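Local coordinates for protein manganese-containing pseudocatalase (Thermus thermophilus, PDB 2V8T) that probably breaks hydrogen peroxide down to water and oxygen, using a pair of manganese ions held in each subunit of a six-chain assembly, at residues T102-A107 against A278-P283. Sequence-based numbering, arbitrary orientation. Where two conformers were deposited one is given.
Sequences TPLGFA and AAEFAP
The methyl of A279 points into the angle between P103 and L104, a small example of how two loops far apart in sequence can meet largely through apolar side chains. It meets the proline ring, with CB of A279 3.8 Å from CG of P103, and, about a right angle away, the leucine fork, 3.9 Å from L104 CD2. The second prong of that fork serves another neighbour, since in the conformer described L104 CD1 lies 3.4 Å from E280 OE2. The leucine stem and the glutamate chain run at about a right angle, and the bend of E280 at chi2 (-65°) brings its carboxylate back toward the leucine although its CB does not point that way. This methyl-on-oxygen touch leaves the carboxylate's main partner elsewhere: E280 OE1 forms a salt bridge with R164 of a second subunit. Replacing L104 with alanine would probably open a gap beside the A279 methyl and leave E280 OE2 without the methyl that lies against it. P103 and L104 are the central residues of a type I beta turn closed by G105 N to T102 O (3.0 Å). A279 and E280, which meet the turn, run directly into a G1 beta bulge in which F281 and A282 face D277. The contact is buried, far from the manganese site and within an interface of the manganese catalase assembly, where E167 of the second subunit packs on P103 and A279.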
# COMPACT_ATOMS: atom_id res chain seq x y z
N THR A 102 27.25 -15.18 14.69
CA THR A 102 26.47 -13.95 14.55
C THR A 102 27.22 -12.82 13.81
O THR A 102 27.33 -11.66 14.27
CB THR A 102 25.98 -13.49 15.95
OG1 THR A 102 25.94 -14.66 16.80
CG2 THR A 102 24.57 -12.85 15.84
N PRO A 103 27.64 -13.11 12.60
CA PRO A 103 28.43 -12.12 11.86
C PRO A 103 27.62 -10.91 11.39
O PRO A 103 28.22 -9.90 11.02
CB PRO A 103 29.00 -12.91 10.68
CG PRO A 103 27.96 -14.01 10.46
CD PRO A 103 27.55 -14.40 11.88
N LEU A 104 26.29 -11.02 11.40
CA LEU A 104 25.41 -9.91 11.08
C LEU A 104 24.79 -9.30 12.34
O LEU A 104 23.78 -8.59 12.25
CB LEU A 104 24.35 -10.29 10.07
CG LEU A 104 24.86 -10.78 8.72
CD1 LEU A 104 23.66 -11.20 7.84
CD2 LEU A 104 25.73 -9.77 8.00
N GLY A 105 25.38 -9.53 13.52
CA GLY A 105 24.76 -9.04 14.73
C GLY A 105 24.50 -7.55 14.72
O GLY A 105 23.43 -7.09 15.22
N PHE A 106 25.41 -6.78 14.17
CA PHE A 106 25.19 -5.32 14.12
C PHE A 106 23.90 -4.94 13.42
O PHE A 106 23.27 -3.92 13.74
CB PHE A 106 26.39 -4.64 13.40
CG PHE A 106 26.49 -4.94 11.94
CD1 PHE A 106 25.88 -4.12 10.99
CD2 PHE A 106 27.11 -6.10 11.46
CE1 PHE A 106 25.88 -4.41 9.67
CE2 PHE A 106 27.13 -6.40 10.11
CZ PHE A 106 26.51 -5.57 9.23
N ALA A 107 23.51 -5.74 12.43
CA ALA A 107 22.37 -5.40 11.60
C ALA A 107 21.06 -5.52 12.36
O ALA A 107 20.05 -4.94 11.94
CB ALA A 107 22.35 -6.27 10.36
N ALA A 278 30.53 -12.99 2.70
CA ALA A 278 30.17 -14.38 2.92
C ALA A 278 28.93 -14.54 3.79
O ALA A 278 28.10 -15.42 3.55
CB ALA A 278 31.35 -15.13 3.56
N ALA A 279 28.79 -13.71 4.84
CA ALA A 279 27.62 -13.78 5.69
C ALA A 279 26.33 -13.49 4.93
O ALA A 279 25.24 -13.95 5.31
CB ALA A 279 27.75 -12.85 6.87
N GLU A 280 26.42 -12.70 3.87
CA GLU A 280 25.28 -12.43 3.03
C GLU A 280 25.14 -13.45 1.89
O GLU A 280 24.22 -13.38 1.07
CB GLU A 280 25.32 -11.03 2.47
CG GLU A 280 24.94 -10.02 3.51
CD GLU A 280 23.48 -10.16 3.97
OE1 GLU A 280 22.72 -10.93 3.36
OE2 GLU A 280 23.08 -9.46 4.95
N PHE A 281 26.08 -14.40 1.80
CA PHE A 281 26.05 -15.39 0.73
C PHE A 281 26.12 -14.72 -0.66
O PHE A 281 25.51 -15.18 -1.61
CB PHE A 281 24.88 -16.36 0.85
CG PHE A 281 24.58 -16.75 2.27
CD1 PHE A 281 25.50 -17.47 2.99
CD2 PHE A 281 23.43 -16.31 2.93
CE1 PHE A 281 25.30 -17.77 4.34
CE2 PHE A 281 23.23 -16.60 4.27
CZ PHE A 281 24.17 -17.34 4.97
N ALA A 282 26.92 -13.64 -0.73
CA ALA A 282 26.84 -12.73 -1.89
C ALA A 282 28.26 -12.51 -2.42
O ALA A 282 29.09 -11.97 -1.69
CB ALA A 282 26.17 -11.43 -1.45
N PRO A 283 28.57 -12.95 -3.63
CA PRO A 283 27.67 -13.55 -4.63
C PRO A 283 27.39 -15.03 -4.38
O PRO A 283 26.49 -15.60 -5.02
CB PRO A 283 28.46 -13.36 -5.94
CG PRO A 283 29.91 -13.42 -5.51
CD PRO A 283 29.94 -12.77 -4.17